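PDB 4HGZ: CcbJ from Streptomyces caelestis, which probably transfers a methyl group from S-adenosyl-L-methionine to a nitrogen atom of its substrate. Local coordinates for residues C[166-171]-C[266-271]; C[180-185]-C[198-203]; C[205-210]-C[227-232]. All blocks are in the same frame, centred on the assembly; numbering follows the deposited sequence.

Interaction 1. Residues C[166-171]-C[266-271]; sequences FVVQCL and HVSVYR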
ATOM      1  N   PHE C 166      12.601  36.941  -2.799  1.00 47.26           N
ATOM      2  CA  PHE C 166      13.326  35.742  -2.392  1.00 39.91           C
ATOM      3  C   PHE C 166      12.589  34.526  -2.934  1.00 43.69           C
ATOM      4  O   PHE C 166      11.401  34.345  -2.675  1.00 46.35           O
ATOM      5  CB  PHE C 166      13.377  35.682  -0.869  1.00 40.05           C
ATOM      6  CG  PHE C 166      13.999  34.431  -0.320  1.00 32.51           C
ATOM      7  CD1 PHE C 166      15.311  34.110  -0.608  1.00 40.75           C
ATOM      8  CD2 PHE C 166      13.282  33.598   0.522  1.00 32.34           C
ATOM      9  CE1 PHE C 166      15.899  32.954  -0.083  1.00 40.58           C
ATOM     10  CE2 PHE C 166      13.863  32.449   1.054  1.00 44.40           C
ATOM     11  CZ  PHE C 166      15.180  32.126   0.744  1.00 27.33           C
ATOM     12  N   VAL C 167      13.296  33.690  -3.684  1.00 45.49           N
ATOM     13  CA  VAL C 167      12.674  32.582  -4.392  1.00 36.91           C
ATOM     14  C   VAL C 167      13.321  31.278  -3.981  1.00 38.99           C
ATOM     15  O   VAL C 167      14.534  31.145  -4.061  1.00 44.97           O
ATOM     16  CB  VAL C 167      12.867  32.734  -5.916  1.00 38.08           C
ATOM     17  CG1 VAL C 167      12.231  31.559  -6.650  1.00 36.14           C
ATOM     18  CG2 VAL C 167      12.288  34.050  -6.402  1.00 38.29           C
ATOM     19  N   VAL C 168      12.512  30.318  -3.548  1.00 40.54           N
ATOM     20  CA  VAL C 168      13.010  28.996  -3.185  1.00 38.24           C
ATOM     21  C   VAL C 168      12.238  27.938  -3.952  1.00 39.88           C
ATOM     22  O   VAL C 168      11.082  28.134  -4.307  1.00 46.15           O
ATOM     23  CB  VAL C 168      12.823  28.676  -1.672  1.00 33.33           C
ATOM     24  CG1 VAL C 168      13.407  29.767  -0.808  1.00 43.12           C
ATOM     25  CG2 VAL C 168      11.374  28.512  -1.352  1.00 34.74           C
ATOM     26  N   GLN C 169      12.885  26.811  -4.188  1.00 33.94           N
ATOM     27  CA  GLN C 169      12.247  25.673  -4.770  1.00 32.81           C
ATOM     28  C   GLN C 169      12.533  24.508  -3.861  1.00 37.18           C
ATOM     29  O   GLN C 169      13.692  24.139  -3.669  1.00 47.23           O
ATOM     30  CB  GLN C 169      12.839  25.404  -6.145  1.00 43.09           C
ATOM     31  CG  GLN C 169      12.461  24.053  -6.737  1.00 33.47           C
ATOM     32  CD  GLN C 169      13.178  23.800  -8.031  1.00 53.54           C
ATOM     33  OE1 GLN C 169      14.415  23.830  -8.095  1.00 53.71           O
ATOM     34  NE2 GLN C 169      12.406  23.573  -9.088  1.00 40.28           N
ATOM     35  N   CYS C 170      11.479  23.921  -3.308  1.00 41.91           N
ATOM     36  CA  CYS C 170      11.614  22.886  -2.287  1.00 46.56           C
ATOM     37  C   CYS C 170      10.678  21.719  -2.535  1.00 41.10           C
ATOM     38  O   CYS C 170       9.591  21.895  -3.065  1.00 45.59           O
ATOM     39  CB  CYS C 170      11.261  23.461  -0.917  1.00 45.93           C
ATOM     40  SG  CYS C 170      12.091  24.954  -0.484  1.00 64.37           S
ATOM     41  N   LEU C 171      11.089  20.530  -2.112  1.00 39.08           N
ATOM     42  CA  LEU C 171      10.207  19.374  -2.157  1.00 39.24           C
ATOM     43  C   LEU C 171       8.948  19.658  -1.350  1.00 36.59           C
ATOM     44  O   LEU C 171       8.991  20.327  -0.320  1.00 40.80           O
ATOM     45  CB  LEU C 171      10.920  18.131  -1.628  1.00 37.64           C
ATOM     46  CG  LEU C 171      11.247  18.092  -0.139  1.00 43.00           C
ATOM     47  CD1 LEU C 171      10.103  17.446   0.614  1.00 37.44           C
ATOM     48  CD2 LEU C 171      12.532  17.314   0.089  1.00 35.91           C
ATOM     49  N   HIS C 266       7.480  22.738  -4.966  1.00 39.14           N
ATOM     50  CA  HIS C 266       6.918  24.047  -5.199  1.00 42.76           C
ATOM     51  C   HIS C 266       8.014  25.076  -5.408  1.00 43.00           C
ATOM     52  O   HIS C 266       9.162  24.873  -5.028  1.00 40.70           O
ATOM     53  CB  HIS C 266       5.978  24.469  -4.084  1.00 39.94           C
ATOM     54  CG  HIS C 266       6.650  24.656  -2.761  1.00 47.22           C
ATOM     55  ND1 HIS C 266       7.163  25.868  -2.354  1.00 56.75           N
ATOM     56  CD2 HIS C 266       6.858  23.794  -1.738  1.00 35.15           C
ATOM     57  CE1 HIS C 266       7.681  25.738  -1.146  1.00 44.66           C
ATOM     58  NE2 HIS C 266       7.504  24.491  -0.748  1.00 45.31           N
ATOM     59  N   VAL C 267       7.642  26.161  -6.068  1.00 43.16           N
ATOM     60  CA  VAL C 267       8.490  27.309  -6.221  1.00 38.96           C
ATOM     61  C   VAL C 267       7.733  28.436  -5.545  1.00 39.92           C
ATOM     62  O   VAL C 267       6.583  28.709  -5.875  1.00 45.79           O
ATOM     63  CB  VAL C 267       8.701  27.631  -7.695  1.00 39.09           C
ATOM     64  CG1 VAL C 267       9.349  28.987  -7.856  1.00 39.25           C
ATOM     65  CG2 VAL C 267       9.527  26.554  -8.351  1.00 42.22           C
ATOM     66  N   SER C 268       8.369  29.069  -4.576  1.00 37.92           N
ATOM     67  CA  SER C 268       7.713  30.098  -3.798  1.00 40.82           C
ATOM     68  C   SER C 268       8.462  31.408  -3.941  1.00 42.08           C
ATOM     69  O   SER C 268       9.696  31.434  -3.975  1.00 48.93           O
ATOM     70  CB  SER C 268       7.645  29.686  -2.325  1.00 35.22           C
ATOM     71  OG  SER C 268       7.036  28.415  -2.186  1.00 51.75           O
ATOM     72  N   VAL C 269       7.703  32.492  -4.030  1.00 39.44           N
ATOM     73  CA  VAL C 269       8.263  33.816  -4.180  1.00 41.56           C
ATOM     74  C   VAL C 269       7.803  34.696  -3.022  1.00 46.27           C
ATOM     75  O   VAL C 269       6.592  34.854  -2.791  1.00 46.97           O
ATOM     76  CB  VAL C 269       7.793  34.463  -5.487  1.00 42.88           C
ATOM     77  CG1 VAL C 269       8.504  35.787  -5.707  1.00 43.87           C
ATOM     78  CG2 VAL C 269       8.020  33.530  -6.638  1.00 41.84           C
ATOM     79  N   TYR C 270       8.772  35.277  -2.314  1.00 43.18           N
ATOM     80  CA  TYR C 270       8.507  36.096  -1.132  1.00 40.38           C
ATOM     81  C   TYR C 270       9.003  37.528  -1.320  1.00 48.09           C
ATOM     82  O   TYR C 270       9.981  37.770  -2.046  1.00 49.04           O
ATOM     83  CB  TYR C 270       9.212  35.498   0.086  1.00 39.40           C
ATOM     84  CG  TYR C 270       8.763  34.107   0.457  1.00 42.03           C
ATOM     85  CD1 TYR C 270       7.681  33.908   1.304  1.00 42.24           C
ATOM     86  CD2 TYR C 270       9.420  32.993  -0.036  1.00 35.49           C
ATOM     87  CE1 TYR C 270       7.276  32.638   1.654  1.00 37.77           C
ATOM     88  CE2 TYR C 270       9.018  31.724   0.304  1.00 35.38           C
ATOM     89  CZ  TYR C 270       7.944  31.549   1.147  1.00 38.44           C
ATOM     90  OH  TYR C 270       7.534  30.277   1.487  1.00 47.51           O
ATOM     91  N   ARG C 271       8.327  38.465  -0.653  1.00 44.77           N
ATOM     92  CA  ARG C 271       8.730  39.865  -0.615  1.00 44.70           C
ATOM     93  C   ARG C 271       9.024  40.247   0.821  1.00 49.20           C
ATOM     94  O   ARG C 271       8.646  39.539   1.749  1.00 58.87           O
ATOM     95  CB  ARG C 271       7.604  40.777  -1.097  1.00 41.02           C
ATOM     96  CG  ARG C 271       7.457  40.910  -2.586  1.00 75.21           C
ATOM     97  CD  ARG C 271       6.398  41.964  -2.908  1.00101.94           C
ATOM     98  NE  ARG C 271       5.158  41.721  -2.170  1.00105.20           N
ATOM     99  CZ  ARG C 271       4.126  42.558  -2.134  1.00113.70           C
ATOM    100  NH1 ARG C 271       4.179  43.714  -2.784  1.00107.43           N
ATOM    101  NH2 ARG C 271       3.042  42.242  -1.439  1.00110.57           N
TER
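Phe166 and Tyr270 stand side by side on neighbouring antiparallel strands, their side chains pointing the same way, with CD2 of Phe166 3.9 Å from CD2 of Tyr270. The Tyr270 ring turns its edge to the Phe166 carbonyl because Tyr270 CG lies anti to the Tyr270 carbonyl carbon (chi1 -62°). These strands are the fifth and the reversed seventh of a sheet ordered 3-2-1-4-5-7-6, the signature of the class I methyltransferase fold.

The tightly knit part runs from Phe166 to Cys170 against His266 to Tyr270. Phe166-Tyr270, Val168-Ser268 and Cys170-His266 each exchange two backbone bonds; Ser268 N is 2.9 Å from Val168 O and Val168 N 3.1 Å from Ser268 O. On one face Val167 CG1 meets Val267 CG1 at 4.0 Å, with Phe56 of helix 50-61 over the valines. On the opposite face, covered by helix 233-242, His266 CD2 comes to 3.6 Å from Cys170 O, with His266 CG between its backbone N and carbonyl carbon (chi1 65°), and ND1 makes a weak bond to Ser268 OG.

Toward solvent the contact thins out: Arg271 does not touch 166-171, and its poor order makes the modelled salt bridge from NH2 to Glu246 OE2 tentative.

The six backbone bonds satisfy the N-H and C=O groups facing across the pair, and Gln169 OE1 (to Phe137 N) and Tyr270 OH (to Asp237 OD1) find partners outside it, consistent with burial.

Interaction 2. Residues C[180-185]-C[198-203]; sequences TGNTFG and ASKHDP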
ATOM      1  N   THR C 180       7.454   6.460   5.936  1.00 50.60           N
ATOM      2  CA  THR C 180       8.113   6.551   7.223  1.00 53.68           C
ATOM      3  C   THR C 180       9.230   5.524   7.303  1.00 50.64           C
ATOM      4  O   THR C 180       9.055   4.377   6.916  1.00 55.54           O
ATOM      5  CB  THR C 180       7.126   6.289   8.374  1.00 56.97           C
ATOM      6  OG1 THR C 180       6.310   7.445   8.574  1.00 70.49           O
ATOM      7  CG2 THR C 180       7.871   5.974   9.660  1.00 47.33           C
ATOM      8  N   GLY C 181      10.383   5.941   7.804  1.00 47.51           N
ATOM      9  CA  GLY C 181      11.463   5.012   8.063  1.00 39.34           C
ATOM     10  C   GLY C 181      12.361   4.855   6.865  1.00 44.23           C
ATOM     11  O   GLY C 181      12.557   5.798   6.093  1.00 40.18           O
ATOM     12  N   ASN C 182      12.892   3.649   6.706  1.00 41.81           N
ATOM     13  CA  ASN C 182      13.864   3.359   5.670  1.00 40.38           C
ATOM     14  C   ASN C 182      13.227   2.972   4.334  1.00 41.11           C
ATOM     15  O   ASN C 182      12.248   2.246   4.305  1.00 49.74           O
ATOM     16  CB  ASN C 182      14.796   2.244   6.155  1.00 44.37           C
ATOM     17  CG  ASN C 182      15.526   2.613   7.442  1.00 45.19           C
ATOM     18  OD1 ASN C 182      15.438   3.743   7.916  1.00 54.69           O
ATOM     19  ND2 ASN C 182      16.258   1.661   8.005  1.00 44.63           N
ATOM     20  N   THR C 183      13.780   3.464   3.227  1.00 36.95           N
ATOM     21  CA  THR C 183      13.367   2.988   1.909  1.00 38.71           C
ATOM     22  C   THR C 183      14.587   2.692   1.034  1.00 39.94           C
ATOM     23  O   THR C 183      15.701   3.151   1.311  1.00 38.49           O
ATOM     24  CB  THR C 183      12.486   4.014   1.177  1.00 39.32           C
ATOM     25  OG1 THR C 183      13.249   5.198   0.924  1.00 43.82           O
ATOM     26  CG2 THR C 183      11.268   4.385   2.014  1.00 39.51           C
ATOM     27  N   PHE C 184      14.370   1.908  -0.016  1.00 36.73           N
ATOM     28  CA  PHE C 184      15.388   1.690  -1.039  1.00 38.04           C
ATOM     29  C   PHE C 184      14.716   1.657  -2.403  1.00 38.13           C
ATOM     30  O   PHE C 184      13.701   0.987  -2.589  1.00 39.07           O
ATOM     31  CB  PHE C 184      16.152   0.391  -0.810  1.00 32.61           C
ATOM     32  CG  PHE C 184      17.374   0.244  -1.704  1.00 42.43           C
ATOM     33  CD1 PHE C 184      18.615   0.719  -1.298  1.00 33.57           C
ATOM     34  CD2 PHE C 184      17.274  -0.364  -2.950  1.00 33.69           C
ATOM     35  CE1 PHE C 184      19.728   0.581  -2.104  1.00 38.84           C
ATOM     36  CE2 PHE C 184      18.392  -0.509  -3.765  1.00 41.29           C
ATOM     37  CZ  PHE C 184      19.616  -0.027  -3.346  1.00 37.25           C
ATOM     38  N   GLY C 185      15.264   2.392  -3.357  1.00 31.50           N
ATOM     39  CA  GLY C 185      14.592   2.528  -4.642  1.00 34.99           C
ATOM     40  C   GLY C 185      15.542   2.670  -5.804  1.00 37.42           C
ATOM     41  O   GLY C 185      16.726   2.942  -5.623  1.00 40.79           O
ATOM     42  N   ALA C 198      19.286   4.817  -1.148  1.00 38.99           N
ATOM     43  CA  ALA C 198      18.923   4.288   0.159  1.00 39.76           C
ATOM     44  C   ALA C 198      18.648   5.488   1.043  1.00 43.35           C
ATOM     45  O   ALA C 198      19.406   6.468   1.034  1.00 43.42           O
ATOM     46  CB  ALA C 198      20.036   3.438   0.734  1.00 36.12           C
ATOM     47  N   SER C 199      17.558   5.421   1.795  1.00 32.61           N
ATOM     48  CA  SER C 199      17.053   6.610   2.462  1.00 39.53           C
ATOM     49  C   SER C 199      16.491   6.333   3.862  1.00 36.04           C
ATOM     50  O   SER C 199      15.977   5.242   4.141  1.00 39.77           O
ATOM     51  CB  SER C 199      16.007   7.273   1.564  1.00 34.71           C
ATOM     52  OG  SER C 199      15.404   8.379   2.194  1.00 53.94           O
ATOM     53  N   LYS C 200      16.619   7.318   4.746  1.00 37.93           N
ATOM     54  CA  LYS C 200      16.014   7.241   6.083  1.00 41.47           C
ATOM     55  C   LYS C 200      15.179   8.484   6.306  1.00 36.21           C
ATOM     56  O   LYS C 200      15.669   9.598   6.166  1.00 42.44           O
ATOM     57  CB  LYS C 200      17.072   7.132   7.175  1.00 32.24           C
ATOM     58  CG  LYS C 200      17.795   5.805   7.203  1.00 46.75           C
ATOM     59  CD  LYS C 200      19.000   5.853   8.131  1.00 60.83           C
ATOM     60  CE  LYS C 200      18.594   6.071   9.569  1.00 56.64           C
ATOM     61  NZ  LYS C 200      19.769   5.993  10.469  1.00 75.23           N
ATOM     62  N   HIS C 201      13.907   8.292   6.617  1.00 39.53           N
ATOM     63  CA  HIS C 201      13.005   9.414   6.773  1.00 37.11           C
ATOM     64  C   HIS C 201      12.453   9.416   8.173  1.00 40.58           C
ATOM     65  O   HIS C 201      11.969   8.399   8.654  1.00 50.05           O
ATOM     66  CB  HIS C 201      11.868   9.333   5.755  1.00 33.31           C
ATOM     67  CG  HIS C 201      10.822  10.392   5.919  1.00 35.44           C
ATOM     68  ND1 HIS C 201       9.472  10.116   5.887  1.00 41.53           N
ATOM     69  CD2 HIS C 201      10.926  11.729   6.119  1.00 44.63           C
ATOM     70  CE1 HIS C 201       8.790  11.234   6.057  1.00 35.03           C
ATOM     71  NE2 HIS C 201       9.648  12.228   6.207  1.00 37.73           N
ATOM     72  N   ASP C 202      12.543  10.564   8.832  1.00 43.24           N
ATOM     73  CA  ASP C 202      11.936  10.740  10.134  1.00 42.39           C
ATOM     74  C   ASP C 202      10.910  11.855  10.025  1.00 43.38           C
ATOM     75  O   ASP C 202      11.255  13.034  10.001  1.00 47.24           O
ATOM     76  CB  ASP C 202      12.998  11.061  11.186  1.00 37.92           C
ATOM     77  CG  ASP C 202      12.400  11.401  12.540  1.00 63.00           C
ATOM     78  OD1 ASP C 202      11.223  11.821  12.603  1.00 60.31           O
ATOM     79  OD2 ASP C 202      13.121  11.251  13.543  1.00 66.63           O
ATOM     80  N   PRO C 203       9.635  11.474   9.959  1.00 45.64           N
ATOM     81  CA  PRO C 203       8.543  12.394   9.708  1.00 42.77           C
ATOM     82  C   PRO C 203       8.299  13.327  10.896  1.00 41.62           C
ATOM     83  O   PRO C 203       7.633  14.351  10.752  1.00 47.82           O
ATOM     84  CB  PRO C 203       7.350  11.454   9.509  1.00 39.30           C
ATOM     85  CG  PRO C 203       7.644  10.308  10.410  1.00 37.70           C
ATOM     86  CD  PRO C 203       9.151  10.131  10.328  1.00 43.67           C
TER
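Asn182 and Lys200 lie alongside each other on a beta hairpin, where strand 181-189, an edge strand of the four-stranded sheet within the chain, runs antiparallel to 193-202.

Backbone hydrogen bonds set the register. Gly181 and His201 exchange two, with His201 N 2.9 Å from Gly181 O, although this donor sits well above the carbonyl plane. Thr183 and Ser199 exchange another two, and Thr183 N reaches Ser199 O at 3.0 Å. Gly181 has a positive phi of 90°, a conformation that favours glycine.

Apolar contact is modest. Phe184 CG, anti to the backbone N (chi1 -170°), puts the ring edge at CD1 3.7 Å from Ala198 CB, and Phe184 rings of two further subunits pack edge-to-face against this ring.

Across the pair, side-chain oxygens rest against carbon. Asn182 OD1 lies 3.2 Å from Lys200 CG, while the polar ends bind another chain: Asn182 ND2 goes to the Thr186 carbonyl and Lys200 NZ to Glu188, both of a second subunit. The hairpin therefore takes part directly in oligomer assembly. His201 differs, since its ring stays within the chain: ND1 bonds to Ala179 O, and NE2 is modelled close to Tyr230 OH, a probable hydrogen bond of doubtful length.

At the strand ends Pro203 and Thr180 cross at about a right angle, with CG of Pro203 3.7 Å from OG1 of Thr180.

Interaction 3. Residues C[205-210]-C[227-232]; sequences AQTLSA and RLRYAY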
ATOM      1  N   ALA C 205      11.006  14.655  13.033  1.00 44.52           N
ATOM      2  CA  ALA C 205      12.039  15.682  12.870  1.00 40.65           C
ATOM      3  C   ALA C 205      11.994  16.314  11.485  1.00 43.31           C
ATOM      4  O   ALA C 205      12.642  17.326  11.249  1.00 49.67           O
ATOM      5  CB  ALA C 205      13.403  15.096  13.114  1.00 35.44           C
ATOM      6  N   GLN C 206      11.244  15.695  10.575  1.00 40.58           N
ATOM      7  CA  GLN C 206      11.161  16.130   9.187  1.00 36.07           C
ATOM      8  C   GLN C 206      12.516  16.130   8.485  1.00 35.55           C
ATOM      9  O   GLN C 206      12.867  17.059   7.761  1.00 39.27           O
ATOM     10  CB  GLN C 206      10.473  17.489   9.096  1.00 29.96           C
ATOM     11  CG  GLN C 206       9.083  17.446   9.712  1.00 30.59           C
ATOM     12  CD  GLN C 206       8.388  18.792   9.716  1.00 32.15           C
ATOM     13  OE1 GLN C 206       7.396  18.976  10.416  1.00 46.71           O
ATOM     14  NE2 GLN C 206       8.906  19.745   8.939  1.00 34.26           N
ATOM     15  N   THR C 207      13.268  15.062   8.690  1.00 33.01           N
ATOM     16  CA  THR C 207      14.557  14.931   8.041  1.00 36.01           C
ATOM     17  C   THR C 207      14.569  13.812   7.030  1.00 37.54           C
ATOM     18  O   THR C 207      13.821  12.836   7.150  1.00 39.46           O
ATOM     19  CB  THR C 207      15.664  14.616   9.057  1.00 40.10           C
ATOM     20  OG1 THR C 207      15.282  13.471   9.833  1.00 45.79           O
ATOM     21  CG2 THR C 207      15.880  15.793   9.976  1.00 24.23           C
ATOM     22  N   LEU C 208      15.443  13.962   6.040  1.00 41.00           N
ATOM     23  CA  LEU C 208      15.818  12.869   5.154  1.00 41.68           C
ATOM     24  C   LEU C 208      17.331  12.738   5.169  1.00 44.87           C
ATOM     25  O   LEU C 208      18.062  13.730   5.072  1.00 52.60           O
ATOM     26  CB  LEU C 208      15.368  13.143   3.728  1.00 35.15           C
ATOM     27  CG  LEU C 208      13.887  13.040   3.453  1.00 45.59           C
ATOM     28  CD1 LEU C 208      13.589  13.829   2.195  1.00 43.20           C
ATOM     29  CD2 LEU C 208      13.497  11.565   3.311  1.00 42.62           C
ATOM     30  N   SER C 209      17.792  11.507   5.297  1.00 42.09           N
ATOM     31  CA  SER C 209      19.200  11.207   5.207  1.00 43.44           C
ATOM     32  C   SER C 209      19.337  10.057   4.206  1.00 45.98           C
ATOM     33  O   SER C 209      18.757   8.986   4.385  1.00 46.17           O
ATOM     34  CB  SER C 209      19.738  10.817   6.577  1.00 29.79           C
ATOM     35  OG  SER C 209      21.071  10.350   6.478  1.00 64.93           O
ATOM     36  N   ALA C 210      20.093  10.291   3.144  1.00 43.74           N
ATOM     37  CA  ALA C 210      20.138   9.346   2.047  1.00 44.28           C
ATOM     38  C   ALA C 210      21.532   9.204   1.451  1.00 42.08           C
ATOM     39  O   ALA C 210      22.385  10.070   1.611  1.00 47.41           O
ATOM     40  CB  ALA C 210      19.161   9.770   0.974  1.00 33.77           C
ATOM     41  N   ARG C 227      21.593  15.066   3.227  1.00 41.69           N
ATOM     42  CA  ARG C 227      20.659  15.218   4.326  1.00 43.26           C
ATOM     43  C   ARG C 227      19.827  16.451   4.074  1.00 42.71           C
ATOM     44  O   ARG C 227      20.359  17.475   3.690  1.00 45.93           O
ATOM     45  CB  ARG C 227      21.397  15.406   5.655  1.00 48.79           C
ATOM     46  CG  ARG C 227      22.235  14.223   6.108  1.00 63.82           C
ATOM     47  CD  ARG C 227      22.833  14.464   7.493  1.00 74.26           C
ATOM     48  NE  ARG C 227      23.534  13.280   7.992  1.00 99.69           N
ATOM     49  CZ  ARG C 227      23.026  12.414   8.870  1.00105.62           C
ATOM     50  NH1 ARG C 227      21.808  12.595   9.368  1.00 97.00           N
ATOM     51  NH2 ARG C 227      23.741  11.363   9.256  1.00 93.39           N
ATOM     52  N   LEU C 228      18.520  16.344   4.289  1.00 43.76           N
ATOM     53  CA  LEU C 228      17.628  17.491   4.194  1.00 42.96           C
ATOM     54  C   LEU C 228      16.827  17.619   5.483  1.00 40.37           C
ATOM     55  O   LEU C 228      16.563  16.629   6.156  1.00 40.10           O
ATOM     56  CB  LEU C 228      16.645  17.318   3.026  1.00 35.91           C
ATOM     57  CG  LEU C 228      17.233  17.048   1.645  1.00 45.06           C
ATOM     58  CD1 LEU C 228      16.141  16.631   0.692  1.00 36.52           C
ATOM     59  CD2 LEU C 228      17.986  18.261   1.109  1.00 47.07           C
ATOM     60  N   ARG C 229      16.447  18.838   5.828  1.00 33.99           N
ATOM     61  CA  ARG C 229      15.320  19.019   6.722  1.00 43.63           C
ATOM     62  C   ARG C 229      14.297  19.787   5.937  1.00 37.97           C
ATOM     63  O   ARG C 229      14.552  20.928   5.553  1.00 44.19           O
ATOM     64  CB  ARG C 229      15.640  19.798   8.015  1.00 31.76           C
ATOM     65  CG  ARG C 229      14.500  19.581   9.007  1.00 55.25           C
ATOM     66  CD  ARG C 229      14.134  20.767   9.874  1.00 26.83           C
ATOM     67  NE  ARG C 229      13.380  21.820   9.200  1.00 49.48           N
ATOM     68  CZ  ARG C 229      12.191  22.267   9.599  1.00 42.90           C
ATOM     69  NH1 ARG C 229      11.585  21.736  10.655  1.00 30.44           N
ATOM     70  NH2 ARG C 229      11.606  23.252   8.937  1.00 46.66           N
ATOM     71  N   TYR C 230      13.139  19.176   5.692  1.00 34.19           N
ATOM     72  CA  TYR C 230      12.133  19.852   4.873  1.00 40.04           C
ATOM     73  C   TYR C 230      11.130  20.599   5.734  1.00 44.56           C
ATOM     74  O   TYR C 230      11.046  20.384   6.943  1.00 39.39           O
ATOM     75  CB  TYR C 230      11.416  18.868   3.946  1.00 38.87           C
ATOM     76  CG  TYR C 230      10.760  17.713   4.657  1.00 32.23           C
ATOM     77  CD1 TYR C 230       9.512  17.852   5.247  1.00 28.25           C
ATOM     78  CD2 TYR C 230      11.385  16.481   4.737  1.00 28.21           C
ATOM     79  CE1 TYR C 230       8.909  16.794   5.903  1.00 24.75           C
ATOM     80  CE2 TYR C 230      10.788  15.414   5.395  1.00 34.20           C
ATOM     81  CZ  TYR C 230       9.553  15.583   5.975  1.00 29.29           C
ATOM     82  OH  TYR C 230       8.959  14.530   6.613  1.00 35.17           O
ATOM     83  N   ALA C 231      10.380  21.496   5.109  1.00 40.41           N
ATOM     84  CA  ALA C 231       9.296  22.166   5.803  1.00 33.09           C
ATOM     85  C   ALA C 231       8.015  21.979   5.011  1.00 33.97           C
ATOM     86  O   ALA C 231       8.038  21.850   3.785  1.00 42.27           O
ATOM     87  CB  ALA C 231       9.593  23.624   5.948  1.00 26.92           C
ATOM     88  N   TYR C 232       6.890  21.965   5.706  1.00 32.99           N
ATOM     89  CA  TYR C 232       5.631  21.984   5.016  1.00 37.33           C
ATOM     90  C   TYR C 232       5.340  23.419   4.606  1.00 39.08           C
ATOM     91  O   TYR C 232       5.745  24.356   5.293  1.00 44.58           O
ATOM     92  CB  TYR C 232       4.545  21.465   5.921  1.00 32.86           C
ATOM     93  CG  TYR C 232       4.560  19.971   6.094  1.00 36.80           C
ATOM     94  CD1 TYR C 232       3.828  19.146   5.246  1.00 35.62           C
ATOM     95  CD2 TYR C 232       5.278  19.383   7.118  1.00 32.60           C
ATOM     96  CE1 TYR C 232       3.821  17.787   5.412  1.00 31.70           C
ATOM     97  CE2 TYR C 232       5.270  18.026   7.295  1.00 36.33           C
ATOM     98  CZ  TYR C 232       4.539  17.239   6.445  1.00 41.89           C
ATOM     99  OH  TYR C 232       4.539  15.893   6.620  1.00 36.88           O
TER
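A G1 beta bulge, formed by Gln206 and Thr207 facing Asp202 of strand 193-202, places Gln206 beside Tyr230 where strand 207-216 starts. Gln206 O accepts the Tyr230 N-H at 3.0 Å, while its amide NE2 reaches back to Tyr230 O, also at 3.0 Å. That oxygen lies in the plane of the Gln206 amide, and NE2 has a second partner in Glu235. Gln206 thus grips one residue by its main chain and by its side chain. Its CB sits over the face of the Tyr230 ring, a CH-pi contact 3.9 Å from the centroid. Tyr230 CG, between its backbone N and carbonyl carbon (chi1 57°), carries the ring there. Gln206 OE1 meets the edge of the Tyr232 ring.

Beyond the bulge the two segments form the hairpin of strands 207-216 and 221-229, the last two of the antiparallel sheet. Here Leu208 and Leu228 pair reciprocally, with Leu228 N 2.8 Å from Leu208 O. Their side chains meet through CD1 of Leu208 and CD1 of Leu228, 4.1 Å apart. On the other face Ser209 OG lies over the centre of the poorly ordered Arg227 guanidinium, and Arg229 is salt-bridged to Glu235. Tyr232 stacks on Tyr232 of a third subunit.

Interactions 2 and 3 belong to one antiparallel sheet, their centres about 10 Å apart, and meet where strands 193-202 and 207-216 run together: Lys200 N lies 2.7 Å from Ser209 O, a probable hydrogen bond, and His201 CD2 packs 3.3 Å from Thr207 O. Interaction 1 lies in the larger methyltransferase sheet, its centre about 17 Å from that of interaction 3, and the two touch where Leu171 CD2 packs 3.7 Å from Leu228 CD1. Interactions 1 and 2 do not touch. Interaction 1 alone approaches the site for S-adenosyl-L-homocysteine, which is not bound to this chain: the Gln169 side chain is about 5 Å from that of Arg75, whereas interactions 2 and 3 face neighbouring subunits.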